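Local structure of bifunctional autolysin (Staphylococcus aureus subsp. aureus Mu50, 6FXO) at residues G11-V17 / I240-K244; Y26-Q31 / A211-D215; K77-F81 / Y227-I231; Y143-I149 / W169-A175. The protein hydrolyses cell-wall peptidoglycan, its glycoside hydrolase family 73 domain probably cutting the glycan strands as an N-acetylglucosaminidase. All coordinates share one frame; numbering follows the deposited sequence.

Contact 1: residues G11-V17 / I240-K244; sequences GMTLNQV and IPQYK
G11 lies beside the backbone of Q242 and K244, where the two terminal parts of the chain come together. Its positive phi suits glycine, which has no CB to strain the turn. M12 supplies the one hydrogen bond across: its O accepts K244 N at 2.7 Å. The bond is bent, 136° at the hydrogen; the last residue is poorly ordered, so its finer details are uncertain. M12 CB meets the edge of the Y243 ring, near its plane, while the thioether end turns elsewhere. T13 is the N-cap of helix 14-22. Its OG1, anti to the backbone N (chi1 179°), accepts N15 N in a weak bond of 3.4 Å, the usual task of a threonine here, while CB of Y243 packs against the T13-L14 peptide, 3.5 Å from L14 N. L14 adds CD1 beside Y243 CD2 at 4.3 Å and also reaches M49 of helix 42-49. V17, one turn on from the N-cap, completes the packing: its CG2 sits over one face of the Y243 ring, offset toward the rim, 3.8 Å from the centroid and 26° off the normal. In this CH-pi contact valine, branched at CB, can hold a methyl against the ring so close to the helix backbone. Tyrosine suits the tail because its flat ring takes the methyl while its OH hydrogen-bonds the OH of Y196. The chemistry implies that the tail following strand 237-242 is held against the start of helix 14-22 mainly by apolar packing round one ring, with one bent backbone bond.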
loop_
_atom_site.group_PDB
_atom_site.type_symbol
_atom_site.label_atom_id
_atom_site.label_comp_id
_atom_site.label_asym_id
_atom_site.label_seq_id
_atom_site.Cartn_x
_atom_site.Cartn_y
_atom_site.Cartn_z
ATOM N N GLY A 11 6.881 11.096 22.406
ATOM C CA GLY A 11 7.487 11.902 23.461
ATOM C C GLY A 11 8.976 11.958 23.228
ATOM O O GLY A 11 9.737 12.583 23.965
ATOM N N MET A 12 9.361 11.295 22.146
ATOM C CA MET A 12 10.709 11.149 21.640
ATOM C C MET A 12 11.104 12.350 20.860
ATOM O O MET A 12 10.567 13.434 21.035
ATOM C CB MET A 12 10.719 10.009 20.656
ATOM C CG MET A 12 11.238 8.762 21.172
ATOM S SD MET A 12 11.195 7.758 19.694
ATOM C CE MET A 12 11.744 6.340 20.309
ATOM N N THR A 13 12.043 12.147 19.963
ATOM C CA THR A 13 12.449 13.293 19.177
ATOM C C THR A 13 12.887 12.861 17.807
ATOM O O THR A 13 13.430 11.778 17.628
ATOM C CB THR A 13 13.520 14.096 19.924
ATOM O OG1 THR A 13 13.914 15.204 19.112
ATOM C CG2 THR A 13 14.721 13.259 20.285
ATOM N N LEU A 14 12.637 13.726 16.833
ATOM C CA LEU A 14 12.989 13.489 15.452
ATOM C C LEU A 14 14.491 13.363 15.309
ATOM O O LEU A 14 14.963 12.639 14.437
ATOM C CB LEU A 14 12.474 14.679 14.630
ATOM C CG LEU A 14 12.790 14.699 13.142
ATOM C CD1 LEU A 14 12.007 13.620 12.426
ATOM C CD2 LEU A 14 12.418 16.055 12.580
ATOM N N ASN A 15 15.242 14.063 16.176
ATOM C CA ASN A 15 16.690 14.017 16.131
ATOM C C ASN A 15 17.188 12.627 16.459
ATOM O O ASN A 15 18.108 12.121 15.818
ATOM C CB ASN A 15 17.220 14.995 17.159
ATOM C CG ASN A 15 17.357 16.405 16.664
ATOM O OD1 ASN A 15 16.503 16.897 15.915
ATOM N ND2 ASN A 15 18.338 17.163 17.130
ATOM N N GLN A 16 16.551 12.013 17.458
ATOM C CA GLN A 16 16.851 10.673 17.955
ATOM C C GLN A 16 16.413 9.644 16.962
ATOM O O GLN A 16 17.189 8.772 16.576
ATOM C CB GLN A 16 16.097 10.395 19.283
ATOM C CG GLN A 16 16.807 9.520 20.341
ATOM C CD GLN A 16 15.901 9.222 21.532
ATOM O OE1 GLN A 16 15.467 10.136 22.240
ATOM N NE2 GLN A 16 15.651 7.930 21.867
ATOM N N VAL A 17 15.165 9.765 16.520
ATOM C CA VAL A 17 14.698 8.761 15.549
ATOM C C VAL A 17 15.405 8.719 14.204
ATOM O O VAL A 17 15.520 7.654 13.603
ATOM C CB VAL A 17 13.166 8.786 15.395
ATOM C CG1 VAL A 17 12.501 8.291 16.671
ATOM C CG2 VAL A 17 12.683 10.181 15.041
ATOM N N ILE A 240 -0.904 9.786 12.819
ATOM C CA ILE A 240 0.320 10.511 12.806
ATOM C C ILE A 240 1.228 10.412 14.056
ATOM O O ILE A 240 0.848 10.798 15.159
ATOM C CB ILE A 240 -0.066 11.992 12.487
ATOM C CG1 ILE A 240 -0.978 12.071 11.222
ATOM C CG2 ILE A 240 1.168 12.867 12.305
ATOM C CD1 ILE A 240 -1.574 13.478 10.964
ATOM N N PRO A 241 2.395 9.806 13.899
ATOM C CA PRO A 241 3.334 9.693 15.029
ATOM C C PRO A 241 3.789 11.080 15.471
ATOM O O PRO A 241 3.956 11.921 14.588
ATOM C CB PRO A 241 4.527 8.931 14.437
ATOM C CG PRO A 241 3.959 8.184 13.251
ATOM C CD PRO A 241 2.913 9.120 12.689
ATOM N N GLN A 242 4.024 11.357 16.766
ATOM C CA GLN A 242 4.465 12.720 17.051
ATOM C C GLN A 242 5.770 12.668 17.821
ATOM O O GLN A 242 5.941 11.808 18.682
ATOM C CB GLN A 242 3.425 13.507 17.866
ATOM C CG GLN A 242 2.144 13.886 17.129
ATOM C CD GLN A 242 1.574 15.185 17.658
ATOM O OE1 GLN A 242 1.023 15.249 18.757
ATOM N NE2 GLN A 242 1.629 16.240 16.849
ATOM N N TYR A 243 6.692 13.581 17.500
ATOM C CA TYR A 243 7.973 13.609 18.196
ATOM C C TYR A 243 8.091 14.979 18.849
ATOM O O TYR A 243 7.718 15.969 18.220
ATOM C CB TYR A 243 9.148 13.417 17.199
ATOM C CG TYR A 243 9.070 12.233 16.244
ATOM C CD1 TYR A 243 9.385 10.953 16.663
ATOM C CD2 TYR A 243 8.711 12.413 14.914
ATOM C CE1 TYR A 243 9.350 9.878 15.789
ATOM C CE2 TYR A 243 8.675 11.338 14.020
ATOM C CZ TYR A 243 8.998 10.085 14.462
ATOM O OH TYR A 243 9.001 9.080 13.545
ATOM N N LYS A 244 8.616 15.051 20.086
ATOM C CA LYS A 244 8.745 16.361 20.744
ATOM C C LYS A 244 9.870 16.437 21.791
ATOM O O LYS A 244 11.030 16.158 21.414
ATOM C CB LYS A 244 7.392 16.810 21.356
ATOM C CG LYS A 244 6.502 17.583 20.377
ATOM C CD LYS A 244 5.649 18.686 21.013
ATOM C CE LYS A 244 4.794 19.360 19.957
ATOM N NZ LYS A 244 3.937 20.451 20.502
ATOM O OXT LYS A 244 9.592 16.783 22.961
#

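Contact 2: residues Y26-Q31 / A211-D215; sequences YKPQVQ and ATDVD
Q29 and D213 lie opposite each other in two segments without regular secondary structure: Q29 N donates to T212 O at 3.1 Å, and V214 N returns a long, weak bond to Q29 O. T212 points its side chain at the facing backbone. The same torsion (chi1 47°) that sets OG1 between the backbone N and carbonyl carbon leaves CG2 anti to the carbonyl carbon, 3.2 Å from K27 O, and OG1 runs alongside Q29 CG at 3.5 Å. P28, whose ring suits an extended backbone, places CB against V214 CG1 at 3.8 Å, the main apolar touch. D213 is a natural residue before a helix: its OD1 accepts D215 N at 2.9 Å, a capping bond, and also accepts a hydrogen bond from a water at 2.9 Å. That water donates as well to D215 OD2 and accepts from Q31 N at 3.1 Å, so three protein groups hold it and it relays the first segment to the cap. The contact thus ties the long loop between helices 14-22 and 42-49 to the approach to helix 216-231, with R199 of helix 195-200 bonded to D213 O and V214 packed on A48 of helix 42-49.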
loop_
_atom_site.group_PDB
_atom_site.type_symbol
_atom_site.label_atom_id
_atom_site.label_comp_id
_atom_site.label_asym_id
_atom_site.label_seq_id
_atom_site.Cartn_x
_atom_site.Cartn_y
_atom_site.Cartn_z
ATOM N N TYR A 26 21.217 -2.029 7.286
ATOM C CA TYR A 26 20.612 -1.947 5.971
ATOM C C TYR A 26 20.413 -0.467 5.791
ATOM O O TYR A 26 19.356 0.094 6.037
ATOM C CB TYR A 26 19.338 -2.784 5.876
ATOM C CG TYR A 26 19.689 -4.129 5.288
ATOM C CD1 TYR A 26 19.284 -4.475 4.007
ATOM C CD2 TYR A 26 20.486 -5.027 5.982
ATOM C CE1 TYR A 26 19.665 -5.682 3.433
ATOM C CE2 TYR A 26 20.874 -6.234 5.418
ATOM C CZ TYR A 26 20.461 -6.559 4.142
ATOM O OH TYR A 26 20.846 -7.754 3.584
ATOM N N LYS A 27 21.486 0.135 5.343
ATOM C CA LYS A 27 21.620 1.576 5.073
ATOM C C LYS A 27 20.682 2.147 4.042
ATOM O O LYS A 27 20.425 1.592 2.960
ATOM C CB LYS A 27 23.076 1.877 4.601
ATOM C CG LYS A 27 24.208 1.015 5.194
ATOM C CD LYS A 27 24.421 -0.412 4.558
ATOM C CE LYS A 27 25.297 -0.599 3.326
ATOM N NZ LYS A 27 25.490 -2.065 2.967
ATOM N N PRO A 28 20.112 3.277 4.447
ATOM C CA PRO A 28 19.151 4.006 3.576
ATOM C C PRO A 28 19.655 4.567 2.229
ATOM O O PRO A 28 20.770 5.093 2.194
ATOM C CB PRO A 28 18.688 5.170 4.457
ATOM C CG PRO A 28 19.118 4.801 5.880
ATOM C CD PRO A 28 20.355 3.999 5.707
ATOM N N GLN A 29 18.813 4.539 1.149
ATOM C CA GLN A 29 19.150 5.050 -0.163
ATOM C C GLN A 29 18.406 6.323 -0.583
ATOM O O GLN A 29 17.331 6.633 -0.059
ATOM C CB GLN A 29 19.002 3.921 -1.225
ATOM C CG GLN A 29 19.660 2.551 -0.910
ATOM C CD GLN A 29 21.161 2.601 -0.657
ATOM O OE1 GLN A 29 21.998 2.296 -1.502
ATOM N NE2 GLN A 29 21.462 3.088 0.536
ATOM N N VAL A 30 19.009 7.079 -1.511
ATOM C CA VAL A 30 18.420 8.306 -2.006
ATOM C C VAL A 30 18.656 8.390 -3.503
ATOM O O VAL A 30 19.785 8.494 -3.970
ATOM C CB VAL A 30 18.910 9.569 -1.242
ATOM C CG1 VAL A 30 20.421 9.734 -1.345
ATOM C CG2 VAL A 30 18.188 10.812 -1.748
ATOM N N GLN A 31 17.552 8.300 -4.248
ATOM C CA GLN A 31 17.485 8.354 -5.700
ATOM C C GLN A 31 17.548 9.809 -6.076
ATOM O O GLN A 31 16.497 10.374 -6.385
ATOM C CB GLN A 31 16.124 7.834 -6.196
ATOM C CG GLN A 31 15.988 6.362 -6.495
ATOM C CD GLN A 31 14.766 6.085 -7.348
ATOM O OE1 GLN A 31 14.867 5.901 -8.564
ATOM N NE2 GLN A 31 13.566 6.078 -6.749
ATOM N N ALA A 211 11.717 -0.752 3.158
ATOM C CA ALA A 211 12.697 -0.510 2.114
ATOM C C ALA A 211 13.701 0.513 2.572
ATOM O O ALA A 211 13.447 1.241 3.530
ATOM C CB ALA A 211 12.008 -0.018 0.847
ATOM N N THR A 212 14.840 0.571 1.885
ATOM C CA THR A 212 15.865 1.517 2.249
ATOM C C THR A 212 15.610 2.943 1.820
ATOM O O THR A 212 16.061 3.867 2.486
ATOM C CB THR A 212 17.264 0.988 1.856
ATOM O OG1 THR A 212 17.258 0.483 0.509
ATOM C CG2 THR A 212 17.741 -0.100 2.808
ATOM N N ASP A 213 14.882 3.127 0.717
ATOM C CA ASP A 213 14.582 4.474 0.225
ATOM C C ASP A 213 13.822 5.293 1.264
ATOM O O ASP A 213 12.768 4.889 1.725
ATOM C CB ASP A 213 13.639 4.330 -0.956
ATOM C CG ASP A 213 13.688 5.444 -1.959
ATOM O OD1 ASP A 213 13.683 6.628 -1.533
ATOM O OD2 ASP A 213 13.618 5.143 -3.165
ATOM N N VAL A 214 14.289 6.479 1.549
ATOM C CA VAL A 214 13.711 7.370 2.492
ATOM C C VAL A 214 12.523 8.019 2.027
ATOM O O VAL A 214 11.801 8.627 2.835
ATOM C CB VAL A 214 14.793 8.394 2.901
ATOM C CG1 VAL A 214 16.053 7.632 3.401
ATOM C CG2 VAL A 214 15.151 9.293 1.684
ATOM N N ASP A 215 12.297 7.931 0.695
ATOM C CA ASP A 215 11.147 8.517 0.035
ATOM C C ASP A 215 10.043 7.513 -0.246
ATOM O O ASP A 215 8.974 7.914 -0.735
ATOM C CB ASP A 215 11.546 9.275 -1.271
ATOM C CG ASP A 215 12.174 10.622 -0.986
ATOM O OD1 ASP A 215 11.466 11.510 -0.412
ATOM O OD2 ASP A 215 13.352 10.819 -1.374
HETATM O O HOH W 1 14.962 8.990 -2.624
#

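Contact 3: residues K77-F81 / Y227-I231; sequences KINQF and YYDKI
Y227 O is gripped by two backbone donors, I231 N at 2.9 Å and, more weakly, K230 N at 3.1 Å, and this last turn of helix 216-231 brings all three residues round the ring of F81. The motif is a helix-helix crossing: the axes of 77-81 and 227-231 approach to 9.7 Å with 105° between their directions. Nothing polar bonds across it, and F81 does most of the work. With CG anti to the backbone N (chi1 163°), its side chain leaves helix 75-82 and enters the angle between the two helices, where phenylalanine suits a buried site that needs bulk without a polar end. I231 covers one face, CG1 standing 3.9 Å from the ring centroid in a CH-pi contact; isoleucine offers an aliphatic CG1 and CD1 to lie against the ring. K230 comes at about a right angle: its CB is 3.6 Å from F81 CD1 and CD lies at the ring edge, so the aliphatic part packs while the amine leads away. A second lysine, K85, makes a cation-pi interaction with the same ring. Y227 meets F81 at the rims, the planes 87° apart and neither ring lying over the other. The crossing joins helix 75-82 to helix 216-231 and, through I110, S111 and L114, to helix 106-116, in a protein whose glucosaminidase family belongs to the lysozyme clan. At its margin I78, whose CB points away, bends its end back so that CD1 comes to 4.4 Å from I231 CG2.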
loop_
_atom_site.group_PDB
_atom_site.type_symbol
_atom_site.label_atom_id
_atom_site.label_comp_id
_atom_site.label_asym_id
_atom_site.label_seq_id
_atom_site.Cartn_x
_atom_site.Cartn_y
_atom_site.Cartn_z
ATOM N N LYS A 77 -18.927 4.057 -7.267
ATOM C CA LYS A 77 -17.798 4.948 -7.435
ATOM C C LYS A 77 -16.587 4.173 -7.822
ATOM O O LYS A 77 -15.754 4.663 -8.601
ATOM C CB LYS A 77 -17.545 5.760 -6.131
ATOM C CG LYS A 77 -18.074 7.206 -6.155
ATOM C CD LYS A 77 -17.863 7.944 -4.821
ATOM C CE LYS A 77 -17.596 9.415 -5.008
ATOM N NZ LYS A 77 -18.727 10.352 -5.114
ATOM N N ILE A 78 -16.505 2.924 -7.311
ATOM C CA ILE A 78 -15.357 2.137 -7.659
ATOM C C ILE A 78 -15.423 1.740 -9.104
ATOM O O ILE A 78 -14.441 1.915 -9.817
ATOM C CB ILE A 78 -15.189 0.929 -6.704
ATOM C CG1 ILE A 78 -14.471 1.336 -5.407
ATOM C CG2 ILE A 78 -14.375 -0.134 -7.370
ATOM C CD1 ILE A 78 -14.952 2.590 -4.716
ATOM N N ASN A 79 -16.572 1.231 -9.549
ATOM C CA ASN A 79 -16.625 0.857 -10.958
ATOM C C ASN A 79 -16.425 2.037 -11.866
ATOM O O ASN A 79 -15.866 1.867 -12.947
ATOM C CB ASN A 79 -17.902 0.154 -11.332
ATOM C CG ASN A 79 -18.017 -1.158 -10.639
ATOM O OD1 ASN A 79 -17.250 -2.080 -10.901
ATOM N ND2 ASN A 79 -18.950 -1.334 -9.749
ATOM N N GLN A 80 -16.849 3.245 -11.452
ATOM C CA GLN A 80 -16.611 4.329 -12.385
ATOM C C GLN A 80 -15.106 4.477 -12.612
ATOM O O GLN A 80 -14.690 4.915 -13.680
ATOM C CB GLN A 80 -17.241 5.647 -11.908
ATOM C CG GLN A 80 -18.236 6.222 -12.914
ATOM N N PHE A 81 -14.293 4.100 -11.602
ATOM C CA PHE A 81 -12.847 4.196 -11.715
ATOM C C PHE A 81 -12.165 2.990 -12.399
ATOM O O PHE A 81 -11.210 3.192 -13.142
ATOM C CB PHE A 81 -12.221 4.478 -10.327
ATOM C CG PHE A 81 -10.735 4.217 -10.176
ATOM C CD1 PHE A 81 -9.798 5.097 -10.707
ATOM C CD2 PHE A 81 -10.277 3.108 -9.495
ATOM C CE1 PHE A 81 -8.443 4.858 -10.559
ATOM C CE2 PHE A 81 -8.915 2.876 -9.348
ATOM C CZ PHE A 81 -8.010 3.752 -9.882
ATOM N N TYR A 227 -5.097 7.731 -6.600
ATOM C CA TYR A 227 -6.234 6.914 -6.828
ATOM C C TYR A 227 -7.446 7.519 -6.117
ATOM O O TYR A 227 -8.523 7.446 -6.657
ATOM C CB TYR A 227 -6.065 5.456 -6.267
ATOM C CG TYR A 227 -5.053 4.614 -6.956
ATOM C CD1 TYR A 227 -5.314 4.031 -8.193
ATOM C CD2 TYR A 227 -3.784 4.445 -6.428
ATOM C CE1 TYR A 227 -4.344 3.321 -8.878
ATOM C CE2 TYR A 227 -2.811 3.732 -7.097
ATOM C CZ TYR A 227 -3.093 3.166 -8.322
ATOM O OH TYR A 227 -2.149 2.433 -8.983
ATOM N N TYR A 228 -7.282 8.135 -4.923
ATOM C CA TYR A 228 -8.385 8.716 -4.211
ATOM C C TYR A 228 -9.044 9.792 -5.020
ATOM O O TYR A 228 -10.256 9.865 -4.983
ATOM C CB TYR A 228 -7.981 9.342 -2.843
ATOM C CG TYR A 228 -8.227 8.408 -1.694
ATOM C CD1 TYR A 228 -7.209 7.560 -1.216
ATOM C CD2 TYR A 228 -9.483 8.350 -1.078
ATOM C CE1 TYR A 228 -7.453 6.672 -0.161
ATOM C CE2 TYR A 228 -9.740 7.453 -0.044
ATOM C CZ TYR A 228 -8.730 6.621 0.413
ATOM O OH TYR A 228 -9.024 5.771 1.456
ATOM N N ASP A 229 -8.281 10.618 -5.688
ATOM C CA ASP A 229 -8.836 11.679 -6.499
ATOM C C ASP A 229 -9.553 11.168 -7.739
ATOM O O ASP A 229 -10.505 11.774 -8.165
ATOM C CB ASP A 229 -7.771 12.708 -6.919
ATOM C CG ASP A 229 -7.068 13.396 -5.770
ATOM O OD1 ASP A 229 -7.740 13.710 -4.767
ATOM O OD2 ASP A 229 -5.868 13.710 -5.911
ATOM N N LYS A 230 -9.072 10.063 -8.303
ATOM C CA LYS A 230 -9.689 9.519 -9.504
ATOM C C LYS A 230 -10.955 8.918 -9.136
ATOM O O LYS A 230 -11.925 9.056 -9.858
ATOM C CB LYS A 230 -8.791 8.465 -10.187
ATOM C CG LYS A 230 -8.006 9.060 -11.359
ATOM C CD LYS A 230 -7.859 8.146 -12.577
ATOM C CE LYS A 230 -6.974 8.688 -13.679
ATOM N NZ LYS A 230 -6.828 7.720 -14.811
ATOM N N ILE A 231 -10.940 8.203 -8.033
ATOM C CA ILE A 231 -12.078 7.540 -7.521
ATOM C C ILE A 231 -13.123 8.458 -7.089
ATOM O O ILE A 231 -14.270 8.139 -7.274
ATOM C CB ILE A 231 -11.671 6.623 -6.368
ATOM C CG1 ILE A 231 -11.136 5.318 -6.883
ATOM C CG2 ILE A 231 -12.845 6.364 -5.475
ATOM C CD1 ILE A 231 -10.427 4.616 -5.761
#

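Contact 4: residues Y143-I149 / W169-A175; sequences YHNVFGI and WDTVSKA
W169 meets H144 through its backbone and N145 and I149 through its indole. Its O accepts H144 N at 2.6 Å, 158° at the hydrogen, a short, nearly straight bond. The indole edge reaches H144 O, 3.1 Å from W169 CE3, and N145 ND2, whose amide plane stands 85° to the ring; its far corner, CH2, touches I149 CG1 at 3.8 Å. Tryptophan is wide enough to span all three. N145 OD1 accepts I149 N within the loop, helping to hold its turn at G148. The D170 backbone lies beside Y143, and its carboxylate turns away: OD2 takes T171 OG1 from above its plane at 2.8 Å and K174 NZ, a salt bridge, on its syn lone pair. V172 lays CG2 over one face of the H144 imidazole, 4.1 Å from the centroid; H144 CG, anti to the carbonyl carbon (chi1 -56°), sets that face under V172 and the ring edge by W169 O and D170 O, while ND1 is bonded to A125 O. A175 is small enough for its CB to lie 3.6 Å from H144 CB, with V146 alongside. The loop thus lies across the start of helix 172-180, with F147 on helix 106-116 and I149, Y143 and W169 on helix 158-166.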
loop_
_atom_site.group_PDB
_atom_site.type_symbol
_atom_site.label_atom_id
_atom_site.label_comp_id
_atom_site.label_asym_id
_atom_site.label_seq_id
_atom_site.Cartn_x
_atom_site.Cartn_y
_atom_site.Cartn_z
ATOM N N TYR A 143 -8.555 -19.676 -15.808
ATOM C CA TYR A 143 -8.520 -19.488 -14.361
ATOM C C TYR A 143 -7.762 -18.105 -14.224
ATOM O O TYR A 143 -7.017 -17.774 -15.132
ATOM C CB TYR A 143 -7.860 -20.745 -13.729
ATOM C CG TYR A 143 -8.673 -22.023 -13.927
ATOM C CD1 TYR A 143 -8.657 -22.721 -15.138
ATOM C CD2 TYR A 143 -9.467 -22.542 -12.910
ATOM C CE1 TYR A 143 -9.399 -23.878 -15.324
ATOM C CE2 TYR A 143 -10.213 -23.704 -13.081
ATOM C CZ TYR A 143 -10.180 -24.369 -14.295
ATOM O OH TYR A 143 -10.928 -25.514 -14.478
ATOM N N HIS A 144 -7.958 -17.316 -13.130
ATOM C CA HIS A 144 -7.325 -15.989 -12.899
ATOM C C HIS A 144 -6.472 -15.663 -11.649
ATOM O O HIS A 144 -6.530 -16.368 -10.653
ATOM C CB HIS A 144 -8.475 -14.969 -12.945
ATOM C CG HIS A 144 -9.270 -15.000 -14.192
ATOM N ND1 HIS A 144 -9.067 -14.086 -15.219
ATOM C CD2 HIS A 144 -10.263 -15.828 -14.599
ATOM C CE1 HIS A 144 -9.911 -14.374 -16.201
ATOM N NE2 HIS A 144 -10.636 -15.412 -15.860
ATOM N N ASN A 145 -5.705 -14.532 -11.710
ATOM C CA ASN A 145 -4.861 -14.130 -10.598
ATOM C C ASN A 145 -4.651 -12.659 -10.587
ATOM O O ASN A 145 -3.787 -12.167 -11.318
ATOM C CB ASN A 145 -3.507 -14.705 -10.757
ATOM C CG ASN A 145 -2.951 -15.135 -9.467
ATOM O OD1 ASN A 145 -2.865 -14.361 -8.494
ATOM N ND2 ASN A 145 -2.490 -16.319 -9.410
ATOM N N VAL A 146 -5.424 -11.943 -9.796
ATOM C CA VAL A 146 -5.151 -10.513 -9.844
ATOM C C VAL A 146 -4.115 -10.029 -8.817
ATOM O O VAL A 146 -3.819 -8.830 -8.756
ATOM C CB VAL A 146 -6.474 -9.740 -9.772
ATOM C CG1 VAL A 146 -7.401 -10.179 -10.896
ATOM C CG2 VAL A 146 -7.143 -9.942 -8.417
ATOM N N PHE A 147 -3.552 -10.929 -8.019
ATOM C CA PHE A 147 -2.573 -10.518 -7.010
ATOM C C PHE A 147 -1.120 -11.049 -7.053
ATOM O O PHE A 147 -0.384 -10.844 -6.096
ATOM C CB PHE A 147 -3.145 -10.716 -5.593
ATOM C CG PHE A 147 -4.076 -9.616 -5.149
ATOM C CD1 PHE A 147 -5.440 -9.812 -5.127
ATOM C CD2 PHE A 147 -3.583 -8.374 -4.769
ATOM C CE1 PHE A 147 -6.300 -8.792 -4.737
ATOM C CE2 PHE A 147 -4.437 -7.368 -4.383
ATOM C CZ PHE A 147 -5.794 -7.572 -4.369
ATOM N N GLY A 148 -0.718 -11.731 -8.125
ATOM C CA GLY A 148 0.621 -12.246 -8.222
ATOM C C GLY A 148 0.830 -13.366 -7.235
ATOM O O GLY A 148 1.980 -13.636 -6.907
ATOM N N ILE A 149 -0.273 -14.051 -6.782
ATOM C CA ILE A 149 -0.059 -15.128 -5.816
ATOM C C ILE A 149 0.843 -16.222 -6.367
ATOM O O ILE A 149 0.644 -16.692 -7.488
ATOM C CB ILE A 149 -1.431 -15.730 -5.414
ATOM C CG1 ILE A 149 -2.410 -14.630 -4.981
ATOM C CG2 ILE A 149 -1.252 -16.772 -4.315
ATOM C CD1 ILE A 149 -1.968 -13.838 -3.768
ATOM N N TRP A 169 -10.351 -20.061 -8.992
ATOM C CA TRP A 169 -10.485 -18.697 -9.483
ATOM C C TRP A 169 -10.718 -18.679 -10.978
ATOM O O TRP A 169 -9.951 -18.130 -11.752
ATOM C CB TRP A 169 -9.272 -17.825 -9.082
ATOM C CG TRP A 169 -8.849 -17.831 -7.595
ATOM C CD1 TRP A 169 -9.630 -18.061 -6.491
ATOM C CD2 TRP A 169 -7.533 -17.557 -7.094
ATOM N NE1 TRP A 169 -8.881 -17.950 -5.354
ATOM C CE2 TRP A 169 -7.590 -17.636 -5.692
ATOM C CE3 TRP A 169 -6.310 -17.247 -7.698
ATOM C CZ2 TRP A 169 -6.472 -17.421 -4.881
ATOM C CZ3 TRP A 169 -5.207 -17.035 -6.900
ATOM C CH2 TRP A 169 -5.292 -17.121 -5.511
ATOM N N ASP A 170 -11.831 -19.278 -11.355
ATOM C CA ASP A 170 -12.310 -19.415 -12.732
ATOM C C ASP A 170 -12.936 -18.138 -13.279
ATOM O O ASP A 170 -13.194 -18.039 -14.479
ATOM C CB ASP A 170 -13.292 -20.602 -12.854
ATOM C CG ASP A 170 -14.504 -20.548 -11.939
ATOM O OD1 ASP A 170 -14.442 -21.132 -10.836
ATOM O OD2 ASP A 170 -15.516 -19.934 -12.328
ATOM N N THR A 171 -13.174 -17.161 -12.402
ATOM C CA THR A 171 -13.776 -15.897 -12.816
ATOM C C THR A 171 -13.078 -14.752 -12.100
ATOM O O THR A 171 -12.481 -14.957 -11.046
ATOM C CB THR A 171 -15.269 -15.890 -12.470
ATOM O OG1 THR A 171 -15.822 -17.175 -12.753
ATOM C CG2 THR A 171 -16.032 -14.833 -13.245
ATOM N N VAL A 172 -13.177 -13.545 -12.661
ATOM C CA VAL A 172 -12.530 -12.392 -12.040
ATOM C C VAL A 172 -12.990 -11.972 -10.639
ATOM O O VAL A 172 -12.148 -11.580 -9.835
ATOM C CB VAL A 172 -12.591 -11.199 -13.018
ATOM C CG1 VAL A 172 -11.722 -10.050 -12.517
ATOM C CG2 VAL A 172 -12.163 -11.629 -14.416
ATOM N N SER A 173 -14.297 -12.058 -10.326
ATOM C CA SER A 173 -14.708 -11.652 -8.983
ATOM C C SER A 173 -14.102 -12.576 -7.956
ATOM O O SER A 173 -13.809 -12.181 -6.831
ATOM C CB SER A 173 -16.230 -11.660 -8.864
ATOM O OG SER A 173 -16.662 -11.820 -7.521
ATOM N N LYS A 174 -13.917 -13.814 -8.385
ATOM C CA LYS A 174 -13.361 -14.929 -7.633
ATOM C C LYS A 174 -11.863 -14.789 -7.402
ATOM O O LYS A 174 -11.416 -15.015 -6.279
ATOM C CB LYS A 174 -13.657 -16.270 -8.347
ATOM C CG LYS A 174 -15.103 -16.770 -8.217
ATOM C CD LYS A 174 -15.391 -18.016 -9.093
ATOM C CE LYS A 174 -16.802 -18.554 -8.915
ATOM N NZ LYS A 174 -17.100 -19.741 -9.776
ATOM N N ALA A 175 -11.072 -14.434 -8.449
ATOM C CA ALA A 175 -9.653 -14.304 -8.185
ATOM C C ALA A 175 -9.485 -13.196 -7.170
ATOM O O ALA A 175 -8.602 -13.239 -6.314
ATOM C CB ALA A 175 -8.904 -13.971 -9.461
#

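How the contacts relate
Contact 4 is buried and contact 1 lies at the surface, about 43 Å away between centres and on the other side of the chain's centre; contacts 2 and 3 are partly buried. Helix 216-231 links these two: contact 2 holds the residues just before its start and contact 3 its last turn, and strand 237-242 of contact 1 follows in the chain. Contacts 3 and 4 both reach helix 106-116. The chemistry varies accordingly. Contact 3, between two helices, has no polar bond across it, whereas the loops of contact 2 rely on backbone bonds and a water. Contacts 1 and 4 each combine one backbone bond with a valine methyl over a ring.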